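Local coordinates for protein HTH-type transcriptional regulator TreR (Bacillus subtilis, PDB 2OGG) that represses the trehalose (trePA) operon and binds trehalose-6-phosphate, the present chain being its effector-binding UTRA domain, at residues A96-T100 with Y112-V116; D36-R42 with D54-R60; I25-R30 with L129-T133. All coordinates share one frame; numbering follows the deposited sequence.

In the fold
All three contacts involve one six-stranded antiparallel sheet of the UTRA domain, but different parts of it. Contacts 2 and 3 are buried and touch each other, their centres 9 Å apart: contact 2 pairs the strands of the 37-46/49-59 hairpin, and contact 3 lays helix 23-29 on strand 129-138, next to strand 49-59 in the sheet. Contact 1 lies at the surface, 22 Å from both (centre to centre), where the outermost strand 87-98 meets strand 114-124. The chemistry follows the place: contact 2 is rich in backbone bonds and buried charges beside a sulfate, contact 3 is apolar and aromatic packing, and contact 1 combines a short strand pairing with the packing of C99 on selenomethionine M115.

Contact 1 (A96-T100 with Y112-V116); sequences AEPCT and YDHMV
C99 and M115, the latter present as selenomethionine, form the tight part of this contact. The C99 sulfur SG lies 3.4 Å from M115 CG and 3.5 Å from M115 CE, so the thiol is pressed into the curve of the longer chain. That curve comes from two bends, at chi2 (-93°) and chi3 (82°), which fold SE and CE back over the cysteine. A small, polarisable thiol and a flexible, unbranched side chain, here with selenium in place of sulfur, suit such close packing, and L109 touches both. Backbone bonds fix the register: E97 N gives to M115 O at 3.1 Å and M115 N returns to E97 O at 2.9 Å. E97, on the same face as M115, spends its charge outside the pair, in salt bridges to R119 and R136. Beyond the strand ends, C99 N still reaches D113 O (3.1 Å), approaching from above the carbonyl plane.

The other side is looser. P98 and D113 are exposed and turn away from each other's segment. Proline costs little here, since P98 and H114 make a non-hydrogen-bonded pair. The H114 ring swings out obliquely past the backbone, with CD2 3.8 Å from P98 N, and a sodium ion lies about 4 Å from its side chain (nearest atoms). A96 and H114 pack on L139 of the second subunit.

T100 N-caps helix 101-106, its OG1 accepting from D103 N, and that helix fills most of the connection back to Y112. Strand 87-98 is outermost within the chain, while 114-124 continues inward to strand 129-138, V116 bonding to H137.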
loop_
_atom_site.group_PDB
_atom_site.type_symbol
_atom_site.label_atom_id
_atom_site.label_comp_id
_atom_site.label_asym_id
_atom_site.label_seq_id
_atom_site.Cartn_x
_atom_site.Cartn_y
_atom_site.Cartn_z
ATOM N N ALA A 96 11.727 6.681 -17.569
ATOM C CA ALA A 96 13.044 7.211 -17.935
ATOM C C ALA A 96 12.905 8.164 -19.110
ATOM O O ALA A 96 12.205 7.877 -20.076
ATOM C CB ALA A 96 14.006 6.103 -18.263
ATOM N N GLU A 97 13.627 9.271 -19.040
ATOM C CA GLU A 97 13.541 10.314 -20.043
ATOM C C GLU A 97 14.923 10.787 -20.472
ATOM O O GLU A 97 15.879 10.691 -19.714
ATOM C CB GLU A 97 12.725 11.498 -19.488
ATOM C CG GLU A 97 11.306 11.120 -19.051
ATOM C CD GLU A 97 10.415 12.322 -18.767
ATOM O OE1 GLU A 97 10.944 13.443 -18.613
ATOM O OE2 GLU A 97 9.176 12.152 -18.739
ATOM N N PRO A 98 15.039 11.259 -21.717
ATOM C CA PRO A 98 16.251 11.945 -22.128
ATOM C C PRO A 98 16.487 13.145 -21.223
ATOM O O PRO A 98 15.534 13.758 -20.748
ATOM C CB PRO A 98 15.903 12.442 -23.535
ATOM C CG PRO A 98 14.879 11.484 -24.025
ATOM C CD PRO A 98 14.068 11.135 -22.821
ATOM N N CYS A 99 17.745 13.492 -21.005
ATOM C CA CYS A 99 18.078 14.727 -20.304
ATOM C C CYS A 99 17.670 15.946 -21.121
ATOM O O CYS A 99 17.820 15.966 -22.343
ATOM C CB CYS A 99 19.580 14.790 -20.026
ATOM S SG CYS A 99 20.115 13.706 -18.689
ATOM N N THR A 100 17.314 17.015 -20.420
ATOM C CA THR A 100 16.886 18.253 -21.065
ATOM C C THR A 100 17.962 19.313 -20.852
ATOM O O THR A 100 18.866 19.117 -20.043
ATOM C CB THR A 100 15.626 18.755 -20.366
ATOM O OG1 THR A 100 15.946 18.954 -18.996
ATOM C CG2 THR A 100 14.489 17.727 -20.477
ATOM N N TYR A 112 26.315 11.189 -19.000
ATOM C CA TYR A 112 24.977 10.624 -18.887
ATOM C C TYR A 112 23.987 11.231 -19.888
ATOM O O TYR A 112 24.099 12.399 -20.234
ATOM C CB TYR A 112 24.475 10.740 -17.452
ATOM C CG TYR A 112 24.923 9.587 -16.576
ATOM C CD1 TYR A 112 24.405 8.305 -16.774
ATOM C CD2 TYR A 112 25.889 9.765 -15.582
ATOM C CE1 TYR A 112 24.790 7.240 -15.970
ATOM C CE2 TYR A 112 26.277 8.707 -14.765
ATOM C CZ TYR A 112 25.724 7.443 -14.967
ATOM O OH TYR A 112 26.098 6.376 -14.177
ATOM N N ASP A 113 23.145 10.389 -20.482
ATOM C CA ASP A 113 22.208 10.833 -21.516
ATOM C C ASP A 113 20.749 10.786 -21.054
ATOM O O ASP A 113 19.888 11.367 -21.715
ATOM C CB ASP A 113 22.353 9.980 -22.774
ATOM C CG ASP A 113 23.617 10.299 -23.563
ATOM O OD1 ASP A 113 23.918 11.501 -23.748
ATOM O OD2 ASP A 113 24.248 9.347 -24.084
ATOM N N HIS A 114 20.459 9.950 -20.052
ATOM C CA HIS A 114 19.085 9.790 -19.531
ATOM C C HIS A 114 18.954 10.024 -18.038
ATOM O O HIS A 114 19.961 10.074 -17.316
ATOM C CB HIS A 114 18.486 8.423 -19.883
ATOM C CG HIS A 114 18.362 8.182 -21.355
ATOM N ND1 HIS A 114 19.430 7.790 -22.138
ATOM C CD2 HIS A 114 17.295 8.265 -22.183
ATOM C CE1 HIS A 114 19.033 7.687 -23.394
ATOM N NE2 HIS A 114 17.739 7.953 -23.446
HETATM N N MSE A 115 17.699 10.088 -17.586
HETATM C CA MSE A 115 17.349 10.355 -16.202
HETATM C C MSE A 115 16.258 9.384 -15.795
HETATM O O MSE A 115 15.479 8.925 -16.630
HETATM C CB MSE A 115 16.747 11.747 -16.084
HETATM C CG MSE A 115 17.585 12.859 -16.659
HETATM SE SE MSE A 115 18.772 13.747 -15.392
HETATM C CE MSE A 115 20.218 12.472 -15.420
ATOM N N VAL A 116 16.177 9.089 -14.503
ATOM C CA VAL A 116 15.006 8.437 -13.966
ATOM C C VAL A 116 14.100 9.555 -13.410
ATOM O O VAL A 116 14.608 10.491 -12.785
ATOM C CB VAL A 116 15.379 7.393 -12.888
ATOM C CG1 VAL A 116 14.099 6.780 -12.237
ATOM C CG2 VAL A 116 16.189 6.303 -13.501
#

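Contact 2 (D36-R42 with D54-R60). With SO4 (sulfate ion), chain D; SO4 (sulfate ion), chain C.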
loop_
_atom_site.group_PDB
_atom_site.type_symbol
_atom_site.label_atom_id
_atom_site.label_comp_id
_atom_site.label_asym_id
_atom_site.label_seq_id
_atom_site.Cartn_x
_atom_site.Cartn_y
_atom_site.Cartn_z
ATOM N N ASP A 36 -3.072 30.786 -8.292
ATOM C CA ASP A 36 -1.710 31.138 -7.935
ATOM C C ASP A 36 -0.986 29.871 -7.495
ATOM O O ASP A 36 -1.434 29.167 -6.587
ATOM C CB ASP A 36 -1.697 32.208 -6.838
ATOM C CG ASP A 36 -1.859 33.621 -7.401
ATOM O OD1 ASP A 36 -1.657 33.800 -8.627
ATOM O OD2 ASP A 36 -2.088 34.569 -6.604
ATOM N N ILE A 37 0.121 29.580 -8.163
ATOM C CA ILE A 37 0.831 28.332 -7.966
ATOM C C ILE A 37 2.236 28.645 -7.481
ATOM O O ILE A 37 2.889 29.525 -8.016
ATOM C CB ILE A 37 0.950 27.555 -9.316
ATOM C CG1 ILE A 37 -0.434 27.143 -9.819
ATOM C CG2 ILE A 37 1.828 26.331 -9.163
ATOM C CD1 ILE A 37 -1.173 26.278 -8.843
ATOM N N TRP A 38 2.696 27.932 -6.461
ATOM C CA TRP A 38 4.058 28.089 -5.989
ATOM C C TRP A 38 4.876 27.159 -6.865
ATOM O O TRP A 38 4.376 26.093 -7.229
ATOM C CB TRP A 38 4.147 27.574 -4.559
ATOM C CG TRP A 38 3.529 28.454 -3.548
ATOM C CD1 TRP A 38 2.472 28.155 -2.736
ATOM C CD2 TRP A 38 4.049 29.708 -3.084
ATOM N NE1 TRP A 38 2.291 29.158 -1.792
ATOM C CE2 TRP A 38 3.285 30.085 -1.950
ATOM C CE3 TRP A 38 5.182 30.455 -3.403
ATOM C CZ2 TRP A 38 3.571 31.217 -1.208
ATOM C CZ3 TRP A 38 5.473 31.587 -2.646
ATOM C CH2 TRP A 38 4.666 31.964 -1.582
ATOM N N GLU A 39 6.015 27.632 -7.372
ATOM C CA GLU A 39 6.960 26.753 -8.054
ATOM C C GLU A 39 8.289 26.733 -7.311
ATOM O O GLU A 39 8.831 27.784 -6.986
ATOM C CB GLU A 39 7.198 27.223 -9.478
ATOM C CG GLU A 39 8.569 26.819 -10.030
ATOM C CD GLU A 39 8.737 27.109 -11.530
ATOM O OE1 GLU A 39 8.748 28.301 -11.912
ATOM O OE2 GLU A 39 8.817 26.145 -12.334
ATOM N N VAL A 40 8.789 25.554 -6.979
ATOM C CA VAL A 40 10.119 25.469 -6.353
ATOM C C VAL A 40 10.982 24.485 -7.137
ATOM O O VAL A 40 10.548 23.355 -7.441
ATOM C CB VAL A 40 10.035 24.956 -4.917
ATOM C CG1 VAL A 40 11.413 25.043 -4.230
ATOM C CG2 VAL A 40 8.960 25.718 -4.135
ATOM N N ILE A 41 12.126 24.960 -7.614
ATOM C CA ILE A 41 13.035 24.084 -8.313
ATOM C C ILE A 41 14.359 23.995 -7.563
ATOM O O ILE A 41 15.048 25.003 -7.350
ATOM C CB ILE A 41 13.209 24.515 -9.768
ATOM C CG1 ILE A 41 11.911 24.290 -10.547
ATOM C CG2 ILE A 41 14.361 23.781 -10.436
ATOM C CD1 ILE A 41 11.963 24.893 -11.928
ATOM N N ARG A 42 14.724 22.781 -7.178
ATOM C CA ARG A 42 15.913 22.556 -6.346
ATOM C C ARG A 42 16.792 21.490 -6.938
ATOM O O ARG A 42 16.285 20.511 -7.487
ATOM C CB ARG A 42 15.494 22.075 -4.968
ATOM C CG ARG A 42 14.778 23.114 -4.188
ATOM C CD ARG A 42 14.201 22.580 -2.890
ATOM N NE ARG A 42 13.068 21.679 -3.084
ATOM C CZ ARG A 42 12.622 20.868 -2.122
ATOM N NH1 ARG A 42 13.316 20.750 -0.982
ATOM N NH2 ARG A 42 11.637 20.021 -2.372
ATOM N N ASP A 54 14.739 18.497 -8.247
ATOM C CA ASP A 54 13.401 18.360 -7.667
ATOM C C ASP A 54 12.533 19.560 -8.029
ATOM O O ASP A 54 12.889 20.700 -7.737
ATOM C CB ASP A 54 13.501 18.246 -6.154
ATOM C CG ASP A 54 13.839 16.831 -5.696
ATOM O OD1 ASP A 54 13.276 15.878 -6.286
ATOM O OD2 ASP A 54 14.584 16.664 -4.686
ATOM N N LYS A 55 11.457 19.321 -8.759
ATOM C CA LYS A 55 10.511 20.404 -9.084
ATOM C C LYS A 55 9.176 20.222 -8.360
ATOM O O LYS A 55 8.579 19.150 -8.428
ATOM C CB LYS A 55 10.324 20.476 -10.600
ATOM C CG LYS A 55 11.652 20.709 -11.325
ATOM C CD LYS A 55 11.620 20.351 -12.808
ATOM C CE LYS A 55 10.814 21.382 -13.590
ATOM N NZ LYS A 55 11.046 21.306 -15.049
ATOM N N ASP A 56 8.844 21.132 -7.456
ATOM C CA ASP A 56 7.534 21.061 -6.816
ATOM C C ASP A 56 6.643 22.189 -7.316
ATOM O O ASP A 56 7.075 23.337 -7.284
ATOM C CB ASP A 56 7.655 21.133 -5.288
ATOM C CG ASP A 56 8.005 19.779 -4.653
ATOM O OD1 ASP A 56 7.045 19.009 -4.417
ATOM O OD2 ASP A 56 9.209 19.502 -4.336
ATOM N N TYR A 57 5.344 21.905 -7.365
ATOM C CA TYR A 57 4.311 22.858 -7.761
ATOM C C TYR A 57 3.037 22.572 -6.948
ATOM O O TYR A 57 2.492 21.475 -7.031
ATOM C CB TYR A 57 3.976 22.656 -9.239
ATOM C CG TYR A 57 5.132 22.944 -10.159
ATOM C CD1 TYR A 57 5.357 24.231 -10.648
ATOM C CD2 TYR A 57 5.958 21.925 -10.603
ATOM C CE1 TYR A 57 6.406 24.490 -11.485
ATOM C CE2 TYR A 57 7.077 22.200 -11.303
ATOM C CZ TYR A 57 7.259 23.467 -11.821
ATOM O OH TYR A 57 8.353 23.726 -12.619
ATOM N N PHE A 58 2.529 23.558 -6.210
ATOM C CA PHE A 58 1.293 23.383 -5.473
ATOM C C PHE A 58 0.544 24.694 -5.300
ATOM O O PHE A 58 1.094 25.765 -5.581
ATOM C CB PHE A 58 1.560 22.710 -4.132
ATOM C CG PHE A 58 2.637 23.372 -3.345
ATOM C CD1 PHE A 58 3.948 23.072 -3.578
ATOM C CD2 PHE A 58 2.338 24.410 -2.489
ATOM C CE1 PHE A 58 4.945 23.714 -2.886
ATOM C CE2 PHE A 58 3.331 25.046 -1.774
ATOM C CZ PHE A 58 4.635 24.679 -1.951
ATOM N N PHE A 59 -0.762 24.598 -5.035
ATOM C CA PHE A 59 -1.617 25.797 -5.035
ATOM C C PHE A 59 -1.394 26.622 -3.772
ATOM O O PHE A 59 -1.704 26.169 -2.645
ATOM C CB PHE A 59 -3.108 25.442 -5.121
ATOM C CG PHE A 59 -3.520 24.810 -6.404
ATOM C CD1 PHE A 59 -4.369 25.486 -7.271
ATOM C CD2 PHE A 59 -3.279 23.461 -6.635
ATOM C CE1 PHE A 59 -4.896 24.856 -8.387
ATOM C CE2 PHE A 59 -3.688 22.855 -7.829
ATOM C CZ PHE A 59 -4.565 23.533 -8.663
ATOM N N ARG A 60 -1.259 27.918 -3.997
ATOM C CA ARG A 60 -1.148 28.824 -2.894
ATOM C C ARG A 60 -2.440 28.834 -2.083
ATOM O O ARG A 60 -2.426 29.085 -0.893
ATOM C CB ARG A 60 -0.831 30.211 -3.394
ATOM C CG ARG A 60 -1.106 31.288 -2.369
ATOM C CD ARG A 60 -1.414 32.564 -3.082
ATOM N NE ARG A 60 -2.010 33.513 -2.175
ATOM C CZ ARG A 60 -3.246 33.421 -1.702
ATOM N NH1 ARG A 60 -4.094 32.519 -2.190
ATOM N NH2 ARG A 60 -3.672 34.338 -0.849
HETATM S S SO4 D . -5.495 31.980 -5.759
HETATM O O1 SO4 D . -5.038 30.795 -6.491
HETATM O O2 SO4 D . -6.458 31.546 -4.740
HETATM O O3 SO4 D . -4.372 32.654 -5.086
HETATM O O4 SO4 D . -6.115 32.907 -6.714
HETATM S S SO4 C . 11.246 17.609 0.468
HETATM O O1 SO4 C . 10.146 17.328 -0.442
HETATM O O2 SO4 C . 10.891 17.283 1.836
HETATM O O3 SO4 C . 12.413 16.793 0.187
HETATM O O4 SO4 C . 11.520 19.026 0.334
HETATM O O HOH W 1 11.532 21.270 -5.138
#
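D36 and R60 open the pairing: D36 O accepts from R60 N at 2.9 Å, and a first sulfate lies beside both, bound by D36 N through O1 at 2.7 Å. Next, I37 sets its CD1 over one face of the F59 ring, 3.8 Å from the centroid, a CH-pi contact suited to a buried place under helix 23-29. W38 exchanges backbone bonds with F58 and rests its CB over the F58 ring, while the two rings meet obliquely at 42°; its indole NE1 goes to V63 O. E39 lies alongside Y57 on the opposite sheet face and accepts from Y57 OH, although the modelled bond is so short that its exact length is doubtful. V40 bonds in both directions to D56, and I41 lays CG1 on the aliphatic part of K55, whose NZ forms a salt bridge with E102.

R42, bent at chi3 (-71°), makes a salt bridge from NH2 to D56 OD2 (3.2 Å), which lies near the guanidinium plane but is met on its anti side, out of the carboxylate plane; a water accepts from R42 NE. D56 OD1 is taken by T133 and Q131. R42 NH1 and NH2 both donate to O4 of a second sulfate, at 2.8 and 2.9 Å, joined by S74, R44, I75 N and Y76 N. In this antiparallel beta hairpin of the UTRA fold, that sulfate, probably from the crystallisation liquor, occupies a pocket that may receive the phosphate of trehalose-6-phosphate.

Contact 3 (I25-R30 with L129-T133). With GOL (glycerol), chain F.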
loop_
_atom_site.group_PDB
_atom_site.type_symbol
_atom_site.label_atom_id
_atom_site.label_comp_id
_atom_site.label_asym_id
_atom_site.label_seq_id
_atom_site.Cartn_x
_atom_site.Cartn_y
_atom_site.Cartn_z
ATOM N N ILE A 25 2.065 23.231 -16.508
ATOM C CA ILE A 25 1.569 23.042 -15.153
ATOM C C ILE A 25 0.053 23.113 -15.078
ATOM O O ILE A 25 -0.559 22.423 -14.268
ATOM C CB ILE A 25 2.210 23.982 -14.122
ATOM C CG1 ILE A 25 3.706 23.688 -14.001
ATOM C CG2 ILE A 25 1.559 23.803 -12.782
ATOM C CD1 ILE A 25 4.044 22.196 -13.847
ATOM N N GLN A 26 -0.565 23.883 -15.966
ATOM C CA GLN A 26 -2.007 23.758 -16.122
ATOM C C GLN A 26 -2.437 22.284 -16.354
ATOM O O GLN A 26 -3.311 21.772 -15.659
ATOM C CB GLN A 26 -2.529 24.688 -17.219
ATOM C CG GLN A 26 -2.613 26.134 -16.767
ATOM C CD GLN A 26 -2.658 27.112 -17.938
ATOM O OE1 GLN A 26 -3.590 27.099 -18.743
ATOM N NE2 GLN A 26 -1.631 27.956 -18.044
ATOM N N LYS A 27 -1.744 21.579 -17.244
ATOM C CA LYS A 27 -2.050 20.175 -17.487
ATOM C C LYS A 27 -1.665 19.265 -16.302
ATOM O O LYS A 27 -2.505 18.524 -15.799
ATOM C CB LYS A 27 -1.447 19.683 -18.812
ATOM C CG LYS A 27 -1.346 18.150 -18.904
ATOM C CD LYS A 27 -1.957 17.577 -20.191
ATOM C CE LYS A 27 -0.897 17.242 -21.231
ATOM N NZ LYS A 27 0.130 16.305 -20.686
ATOM N N GLN A 28 -0.450 19.426 -15.777
ATOM C CA GLN A 28 0.066 18.554 -14.714
ATOM C C GLN A 28 -0.672 18.703 -13.388
ATOM O O GLN A 28 -0.918 17.722 -12.692
ATOM C CB GLN A 28 1.566 18.781 -14.479
ATOM C CG GLN A 28 2.479 18.269 -15.579
ATOM C CD GLN A 28 2.406 16.763 -15.799
ATOM O OE1 GLN A 28 1.405 16.127 -15.498
ATOM N NE2 GLN A 28 3.428 16.214 -16.435
ATOM N N LEU A 29 -1.084 19.921 -13.072
ATOM C CA LEU A 29 -1.673 20.220 -11.767
ATOM C C LEU A 29 -3.166 20.503 -11.850
ATOM O O LEU A 29 -3.782 20.838 -10.855
ATOM C CB LEU A 29 -0.961 21.435 -11.185
ATOM C CG LEU A 29 -0.909 21.665 -9.696
ATOM C CD1 LEU A 29 -0.476 20.415 -8.973
ATOM C CD2 LEU A 29 0.050 22.784 -9.440
ATOM N N ARG A 30 -3.753 20.286 -13.023
ATOM C CA ARG A 30 -5.137 20.666 -13.298
ATOM C C ARG A 30 -5.491 22.036 -12.729
ATOM O O ARG A 30 -6.490 22.191 -12.034
ATOM C CB ARG A 30 -6.106 19.608 -12.782
ATOM C CG ARG A 30 -6.269 18.396 -13.688
ATOM C CD ARG A 30 -6.817 17.226 -12.859
ATOM N NE ARG A 30 -6.841 15.977 -13.617
ATOM C CZ ARG A 30 -6.890 14.762 -13.065
ATOM N NH1 ARG A 30 -6.911 14.623 -11.746
ATOM N NH2 ARG A 30 -6.895 13.687 -13.836
ATOM N N LEU A 129 -6.737 17.558 -7.067
ATOM C CA LEU A 129 -5.311 17.445 -7.282
ATOM C C LEU A 129 -4.755 18.719 -6.702
ATOM O O LEU A 129 -5.128 19.794 -7.114
ATOM C CB LEU A 129 -5.016 17.410 -8.780
ATOM C CG LEU A 129 -3.548 17.381 -9.211
ATOM C CD1 LEU A 129 -2.721 16.498 -8.317
ATOM C CD2 LEU A 129 -3.432 16.925 -10.671
ATOM N N PHE A 130 -3.880 18.599 -5.720
ATOM C CA PHE A 130 -3.406 19.770 -5.004
ATOM C C PHE A 130 -1.920 20.048 -5.214
ATOM O O PHE A 130 -1.488 21.183 -5.088
ATOM C CB PHE A 130 -3.706 19.570 -3.523
ATOM C CG PHE A 130 -2.656 20.107 -2.622
ATOM C CD1 PHE A 130 -2.579 21.474 -2.353
ATOM C CD2 PHE A 130 -1.764 19.258 -2.019
ATOM C CE1 PHE A 130 -1.567 21.993 -1.554
ATOM C CE2 PHE A 130 -0.779 19.760 -1.165
ATOM C CZ PHE A 130 -0.676 21.138 -0.946
ATOM N N GLN A 131 -1.129 19.004 -5.470
ATOM C CA GLN A 131 0.326 19.149 -5.653
ATOM C C GLN A 131 0.911 18.279 -6.765
ATOM O O GLN A 131 0.462 17.159 -7.000
ATOM C CB GLN A 131 1.031 18.806 -4.359
ATOM C CG GLN A 131 2.544 18.709 -4.497
ATOM C CD GLN A 131 3.177 18.443 -3.171
ATOM O OE1 GLN A 131 2.467 18.241 -2.181
ATOM N NE2 GLN A 131 4.496 18.634 -3.090
ATOM N N TYR A 132 1.960 18.767 -7.416
ATOM C CA TYR A 132 2.637 17.963 -8.409
ATOM C C TYR A 132 4.148 18.065 -8.246
ATOM O O TYR A 132 4.690 19.158 -8.167
ATOM C CB TYR A 132 2.202 18.348 -9.811
ATOM C CG TYR A 132 3.179 17.920 -10.898
ATOM C CD1 TYR A 132 3.151 16.639 -11.441
ATOM C CD2 TYR A 132 4.070 18.818 -11.436
ATOM C CE1 TYR A 132 4.101 16.233 -12.378
ATOM C CE2 TYR A 132 4.994 18.438 -12.422
ATOM C CZ TYR A 132 5.022 17.148 -12.875
ATOM O OH TYR A 132 5.917 16.801 -13.895
ATOM N N THR A 133 4.818 16.913 -8.171
ATOM C CA THR A 133 6.258 16.858 -7.991
ATOM C C THR A 133 6.901 16.058 -9.109
ATOM O O THR A 133 6.307 15.127 -9.641
ATOM C CB THR A 133 6.589 16.237 -6.642
ATOM O OG1 THR A 133 5.869 16.946 -5.630
ATOM C CG2 THR A 133 8.080 16.339 -6.326
HETATM C C1 GOL F . -8.013 17.879 -9.467
HETATM O O1 GOL F . -8.992 17.121 -10.153
HETATM C C2 GOL F . -8.522 19.290 -9.205
HETATM O O2 GOL F . -9.833 19.310 -9.710
HETATM C C3 GOL F . -7.678 20.360 -9.933
HETATM O O3 GOL F . -6.445 20.692 -9.296
#
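Y132 OH, at the end of a ring covered by Q28, is gripped by two hydrogen-bonding partners, E134 OE1 and R119 NE, which fix the ring for packing. This is a helix-on-sheet contact of the UTRA domain: the end of helix 23-29 crosses strand 129-133 at 114°, their axes 8.8 Å apart. Q28 supplies the lid. Its CB stands over the ring centre, 3.8 Å from the Y132 centroid, and the bend at chi2 (-62°) lays the amide nearly parallel to the ring, stacked with planes 17° apart. Glutamine suits the spot because its methylene groups and flat amide cover an aromatic face while OE1 is left to bond Y121 OH. I25 adds its CD1 obliquely, 4.1 Å from Y132 CE2.

F130 and Q131 both face V122, a classic beta bulge in strand 129-138, directly after L129. At this end of the contact the packing is leucine on leucine, and R30, just past the helix with positive phi, runs its aliphatic chain along L129 CD2. A glycerol, probably from the crystallisation liquor, lies between the helix end and the strand, though its exact position is doubtful. L129 CD2 comes within 3.3 Å of Q28 O. L29 fills the angle between helix and strand: its branched end suits a wedge, and CD1 rests 3.5 Å from Y132 CB.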